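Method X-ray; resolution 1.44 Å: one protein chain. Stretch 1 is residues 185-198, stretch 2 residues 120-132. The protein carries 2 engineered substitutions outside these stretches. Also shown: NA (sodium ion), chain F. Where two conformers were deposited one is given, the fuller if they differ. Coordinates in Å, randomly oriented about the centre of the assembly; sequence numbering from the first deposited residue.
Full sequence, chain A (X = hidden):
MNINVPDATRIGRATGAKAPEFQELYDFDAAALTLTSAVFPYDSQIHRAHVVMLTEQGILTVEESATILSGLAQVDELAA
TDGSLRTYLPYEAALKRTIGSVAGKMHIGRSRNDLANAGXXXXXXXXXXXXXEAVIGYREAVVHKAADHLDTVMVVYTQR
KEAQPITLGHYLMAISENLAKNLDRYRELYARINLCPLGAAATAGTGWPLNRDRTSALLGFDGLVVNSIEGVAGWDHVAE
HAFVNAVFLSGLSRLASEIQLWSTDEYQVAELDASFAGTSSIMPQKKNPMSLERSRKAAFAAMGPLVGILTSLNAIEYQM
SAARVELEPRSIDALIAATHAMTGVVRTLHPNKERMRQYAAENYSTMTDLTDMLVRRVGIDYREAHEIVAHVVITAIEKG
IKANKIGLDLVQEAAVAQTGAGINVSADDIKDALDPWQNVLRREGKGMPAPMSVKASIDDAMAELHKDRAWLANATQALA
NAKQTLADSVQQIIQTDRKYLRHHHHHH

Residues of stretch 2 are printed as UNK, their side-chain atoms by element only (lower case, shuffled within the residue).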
# COMPACT_ATOMS: atom_id res chain seq x y z
N ARG A 185 21.00 3.91 -5.89
CA ARG A 185 19.78 3.21 -6.29
C ARG A 185 19.28 3.71 -7.64
O ARG A 185 18.86 2.92 -8.50
CB ARG A 185 18.66 3.42 -5.26
CG ARG A 185 18.81 2.69 -3.95
CD ARG A 185 17.56 2.91 -3.01
NE ARG A 185 17.85 2.13 -1.83
CZ ARG A 185 18.42 2.59 -0.73
NH1 ARG A 185 18.63 3.89 -0.55
NH2 ARG A 185 18.74 1.72 0.21
N TYR A 186 19.31 5.03 -7.85
CA TYR A 186 18.83 5.60 -9.10
C TYR A 186 19.74 5.26 -10.28
O TYR A 186 19.24 4.98 -11.37
CB TYR A 186 18.70 7.11 -8.96
CG TYR A 186 17.43 7.63 -8.34
CD1 TYR A 186 16.18 7.31 -8.88
CD2 TYR A 186 17.47 8.47 -7.24
CE1 TYR A 186 15.02 7.82 -8.33
CE2 TYR A 186 16.30 8.98 -6.69
CZ TYR A 186 15.09 8.65 -7.23
OH TYR A 186 13.95 9.17 -6.67
N ARG A 187 21.07 5.29 -10.11
CA ARG A 187 21.96 4.92 -11.21
C ARG A 187 21.83 3.43 -11.55
O ARG A 187 21.91 3.05 -12.73
CB ARG A 187 23.40 5.26 -10.87
CG ARG A 187 23.70 6.76 -10.84
CD ARG A 187 25.19 7.04 -10.59
NE ARG A 187 25.60 6.70 -9.23
CZ ARG A 187 25.87 7.58 -8.27
NH1 ARG A 187 25.80 8.90 -8.50
NH2 ARG A 187 26.23 7.15 -7.08
N GLU A 188 21.67 2.59 -10.53
CA GLU A 188 21.42 1.17 -10.78
C GLU A 188 20.15 0.97 -11.58
O GLU A 188 20.12 0.16 -12.52
CB GLU A 188 21.32 0.44 -9.44
CG GLU A 188 22.65 0.37 -8.68
CD GLU A 188 22.47 0.08 -7.20
OE1 GLU A 188 21.35 -0.24 -6.77
OE2 GLU A 188 23.48 0.21 -6.46
N LEU A 189 19.09 1.70 -11.22
CA LEU A 189 17.84 1.65 -11.96
C LEU A 189 18.04 2.14 -13.40
O LEU A 189 17.49 1.56 -14.34
CB LEU A 189 16.82 2.51 -11.24
CG LEU A 189 15.55 2.84 -12.03
CD1 LEU A 189 14.72 1.61 -12.31
CD2 LEU A 189 14.72 3.87 -11.27
N TYR A 190 18.82 3.20 -13.58
CA TYR A 190 19.02 3.75 -14.91
C TYR A 190 19.51 2.68 -15.87
O TYR A 190 19.09 2.63 -17.04
CB TYR A 190 20.01 4.92 -14.85
CG TYR A 190 20.12 5.67 -16.17
CD1 TYR A 190 19.22 6.68 -16.49
CD2 TYR A 190 21.13 5.38 -17.09
CE1 TYR A 190 19.33 7.38 -17.68
CE2 TYR A 190 21.24 6.07 -18.28
CZ TYR A 190 20.34 7.07 -18.57
OH TYR A 190 20.44 7.77 -19.75
N ALA A 191 20.39 1.79 -15.40
CA ALA A 191 20.93 0.77 -16.30
C ALA A 191 19.86 -0.19 -16.79
O ALA A 191 20.01 -0.76 -17.89
CB ALA A 191 22.05 -0.00 -15.59
N ARG A 192 18.81 -0.40 -15.99
CA ARG A 192 17.69 -1.25 -16.41
C ARG A 192 16.67 -0.48 -17.25
O ARG A 192 16.04 -1.08 -18.13
CB ARG A 192 17.04 -1.92 -15.20
CG ARG A 192 17.81 -3.14 -14.70
CD ARG A 192 17.15 -3.80 -13.47
NE ARG A 192 17.30 -3.02 -12.24
CZ ARG A 192 18.38 -3.05 -11.47
NH1 ARG A 192 19.42 -3.80 -11.80
NH2 ARG A 192 18.43 -2.32 -10.37
N ILE A 193 16.47 0.81 -16.98
CA ILE A 193 15.55 1.61 -17.79
C ILE A 193 16.11 1.79 -19.20
O ILE A 193 15.37 1.75 -20.18
CB ILE A 193 15.27 2.97 -17.12
CG1 ILE A 193 14.35 2.79 -15.92
CG2 ILE A 193 14.64 3.95 -18.11
CD1 ILE A 193 14.00 4.05 -15.19
N ASN A 194 17.42 1.99 -19.30
CA ASN A 194 18.04 2.38 -20.57
C ASN A 194 18.41 1.17 -21.43
O ASN A 194 19.53 1.03 -21.92
CB ASN A 194 19.26 3.26 -20.32
CG ASN A 194 19.66 4.01 -21.56
OD1 ASN A 194 18.83 4.23 -22.44
ND2 ASN A 194 20.92 4.42 -21.64
N LEU A 195 17.42 0.31 -21.63
CA LEU A 195 17.50 -0.86 -22.50
C LEU A 195 16.34 -0.79 -23.49
O LEU A 195 15.22 -0.45 -23.11
CB LEU A 195 17.38 -2.13 -21.66
CG LEU A 195 18.47 -2.36 -20.63
CD1 LEU A 195 18.13 -3.56 -19.77
CD2 LEU A 195 19.80 -2.57 -21.32
N CYS A 196 16.62 -1.10 -24.76
CA CYS A 196 15.65 -0.89 -25.82
C CYS A 196 14.84 -2.15 -26.11
O CYS A 196 15.44 -3.19 -26.45
CB CYS A 196 16.37 -0.47 -27.09
SG CYS A 196 15.22 0.04 -28.37
N PRO A 197 13.51 -2.11 -26.02
CA PRO A 197 12.69 -3.28 -26.36
C PRO A 197 12.21 -3.32 -27.80
O PRO A 197 11.53 -4.27 -28.19
CB PRO A 197 11.49 -3.12 -25.42
CG PRO A 197 11.29 -1.62 -25.38
CD PRO A 197 12.70 -1.03 -25.42
N LEU A 198 12.54 -2.32 -28.61
CA LEU A 198 12.08 -2.29 -29.99
C LEU A 198 12.64 -3.48 -30.76
O LEU A 198 13.80 -3.87 -30.61
CB LEU A 198 12.50 -0.98 -30.64
CG LEU A 198 11.67 0.18 -30.09
CD1 LEU A 198 12.33 1.50 -30.43
CD2 LEU A 198 10.23 0.14 -30.61
N UNK A 120 7.75 4.87 -23.17
CA UNK A 120 7.69 5.05 -21.72
C UNK A 120 9.09 5.02 -21.12
O UNK A 120 9.42 5.82 -20.24
c UNK A 120 5.75 5.13 -19.07
c UNK A 120 6.83 3.96 -21.07
c UNK A 120 6.72 4.02 -19.52
c UNK A 120 5.73 5.39 -17.56
n UNK A 120 5.11 4.26 -16.81
N UNK A 121 9.94 4.11 -21.60
CA UNK A 121 11.32 4.05 -21.12
C UNK A 121 12.08 5.34 -21.44
O UNK A 121 12.86 5.82 -20.61
c UNK A 121 12.81 -1.46 -20.41
n UNK A 121 13.88 -0.81 -19.98
c UNK A 121 11.68 1.49 -21.10
n UNK A 121 12.51 -2.65 -19.90
n UNK A 121 12.03 -0.94 -21.35
c UNK A 121 12.26 0.36 -21.97
c UNK A 121 12.04 2.84 -21.71
N UNK A 122 11.89 5.90 -22.64
CA UNK A 122 12.60 7.13 -22.97
C UNK A 122 12.13 8.28 -22.09
O UNK A 122 12.94 9.11 -21.65
c UNK A 122 13.04 6.48 -25.39
c UNK A 122 12.39 7.46 -24.44
s UNK A 122 12.79 6.91 -27.13
c UNK A 122 13.95 8.24 -27.33
N UNK A 123 10.82 8.35 -21.83
CA UNK A 123 10.30 9.35 -20.90
C UNK A 123 10.88 9.16 -19.51
O UNK A 123 11.40 10.11 -18.92
c UNK A 123 7.53 9.33 -18.70
c UNK A 123 8.77 9.26 -20.87
c UNK A 123 8.21 11.38 -19.69
c UNK A 123 6.97 10.02 -17.63
c UNK A 123 7.04 11.39 -17.60
c UNK A 123 8.15 10.01 -19.73
c UNK A 123 7.66 12.07 -18.62
N UNK A 124 10.80 7.93 -18.97
CA UNK A 124 11.32 7.69 -17.62
C UNK A 124 12.82 7.95 -17.55
O UNK A 124 13.32 8.45 -16.53
c UNK A 124 9.30 4.53 -16.51
c UNK A 124 9.51 5.98 -16.94
c UNK A 124 8.87 6.95 -15.94
c UNK A 124 11.00 6.28 -17.14
N UNK A 125 13.55 7.61 -18.62
CA UNK A 125 14.99 7.83 -18.67
C UNK A 125 15.31 9.31 -18.52
O UNK A 125 16.16 9.69 -17.71
n UNK A 125 17.62 6.03 -24.28
c UNK A 125 15.52 7.27 -20.00
c UNK A 125 17.41 6.81 -21.58
c UNK A 125 17.00 7.45 -20.25
n UNK A 125 16.52 7.93 -24.94
n UNK A 125 16.88 7.55 -22.72
c UNK A 125 17.00 7.17 -23.98
N UNK A 126 14.64 10.17 -19.29
CA UNK A 126 14.86 11.61 -19.15
C UNK A 126 14.46 12.08 -17.75
O UNK A 126 15.16 12.90 -17.15
o UNK A 126 14.33 13.10 -22.48
c UNK A 126 14.91 12.61 -21.50
o UNK A 126 16.12 12.29 -21.56
c UNK A 126 14.09 12.38 -20.22
N UNK A 127 13.35 11.55 -17.22
CA UNK A 127 12.91 11.97 -15.89
C UNK A 127 13.85 11.46 -14.80
O UNK A 127 14.00 12.11 -13.76
c UNK A 127 10.46 12.20 -16.51
c UNK A 127 10.43 13.70 -16.31
o UNK A 127 10.17 14.19 -15.21
n UNK A 127 10.70 14.45 -17.38
c UNK A 127 11.49 11.49 -15.64
N UNK A 128 14.50 10.32 -15.04
CA UNK A 128 15.50 9.82 -14.10
C UNK A 128 16.73 10.71 -14.09
O UNK A 128 17.27 11.01 -13.02
c UNK A 128 16.65 7.55 -13.45
c UNK A 128 16.66 6.11 -13.94
c UNK A 128 15.81 8.36 -14.42
c UNK A 128 16.05 7.65 -12.07
N UNK A 129 17.20 11.17 -15.26
CA UNK A 129 18.30 12.13 -15.26
C UNK A 129 17.90 13.44 -14.59
O UNK A 129 18.68 14.03 -13.84
c UNK A 129 20.53 10.53 -16.51
c UNK A 129 19.92 11.46 -18.73
c UNK A 129 19.41 11.13 -17.34
c UNK A 129 18.81 12.37 -16.68
N UNK A 130 16.68 13.92 -14.86
CA UNK A 130 16.16 15.09 -14.16
C UNK A 130 16.18 14.89 -12.65
O UNK A 130 16.57 15.79 -11.89
c UNK A 130 14.73 15.34 -14.66
c UNK A 130 12.56 16.53 -14.43
n UNK A 130 10.02 18.87 -13.19
n UNK A 130 11.86 17.71 -13.93
c UNK A 130 10.56 17.75 -13.65
c UNK A 130 14.04 16.53 -14.06
n UNK A 130 9.81 16.66 -13.82
N UNK A 131 15.77 13.70 -12.20
CA UNK A 131 15.72 13.41 -10.77
C UNK A 131 17.12 13.32 -10.18
O UNK A 131 17.37 13.88 -9.10
c UNK A 131 14.98 11.65 -9.12
c UNK A 131 14.96 12.09 -10.57
o UNK A 131 13.60 12.23 -10.98
N UNK A 132 18.04 12.64 -10.86
CA UNK A 132 19.42 12.56 -10.39
C UNK A 132 20.03 13.96 -10.27
O UNK A 132 20.71 14.26 -9.30
c UNK A 132 21.74 11.76 -11.03
c UNK A 132 19.78 10.18 -11.05
c UNK A 132 20.28 9.17 -12.07
c UNK A 132 20.25 11.62 -11.30
NA NA F . 19.45 -1.42 -7.11
O HOH W 1 14.52 -3.47 -17.93
O HOH W 2 17.95 0.35 -7.66
O HOH W 3 18.45 -3.01 -5.64

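Position 120 carries four carbons in a row ending in a nitrogen and lies out of reach of stretch 1; it is a lysine, K120. At position 121 three carbons lead to a nitrogen and then to a carbon bearing two more nitrogens, the guanidinium of an arginine, R121. Its NH1 donates to R192 O (2.9 Å) and to I193 O (3.0 Å), both acceptors lying near the guanidinium plane, while its CD packs 3.7 Å from P197 CD.

Position 122, an unbranched chain of two carbons, a sulfur and a carbon, points away and is methionine, M122. Position 123, one carbon followed by a six-carbon ring with no further atom, also points away: phenylalanine, F123. Position 124 has four carbons forked at the second, the pattern of leucine, and its CB lies 4.2 Å from I193 CD1; this is L124.

Position 125 has three carbons, a nitrogen and then a carbon carrying two more nitrogens; one terminal nitrogen reaches the side chain of N194, and the chain also passes the ring of Y190. The atoms make it arginine, R125. The hydrogen bond from R125 NH1 to N194 OD1 is short and nearly straight (2.8 Å, 170°). Two carbons, the second carrying two oxygens, make position 126 an aspartate, D126, without contact. Position 127 has three carbons, the last bearing one oxygen and one nitrogen: glutamine, Q127, likewise without contact.

Position 128 again shows four carbons forked at the second, here set among Y186, L189, Y190 and I193. It is leucine, L128, whose CD1 approaches Y186 CD1 to 3.2 Å and whose CD2 lies 3.6 Å from I193 CD1. The same fork at position 129 gives L129, with CD2 3.6 Å from Y190 CE1. At position 130 three carbons, a nitrogen and a carbon with two more nitrogens again spell a guanidinium, out of reach of stretch 1: arginine, R130, whose NH1 donates to Q127 OE1 (2.9 Å). At position 131 one carbon carries an oxygen and a carbon, a threonine: T131 OG1 donates to Q127 O (2.8 Å), leaving CG2 over one face of the Y186 ring, 4.0 Å from its centroid. Position 132 has four carbons forked at the first, one arm two carbons long; it is isoleucine, I132, with CG1 3.9 Å from Y186 CB.

The two helices run nearly antiparallel, at 159°, with axes approaching to 10.0 Å. L128 and I193 each fill a hole in the opposing helix and touch one another, forming an apolar centre. Where the helix of stretch 1 ends, R121 binds the carbonyls of R192 and I193, and R125 holds N194, the first residue beyond it.

Stretch 2 120-132: KRMFLRDQLLRTI
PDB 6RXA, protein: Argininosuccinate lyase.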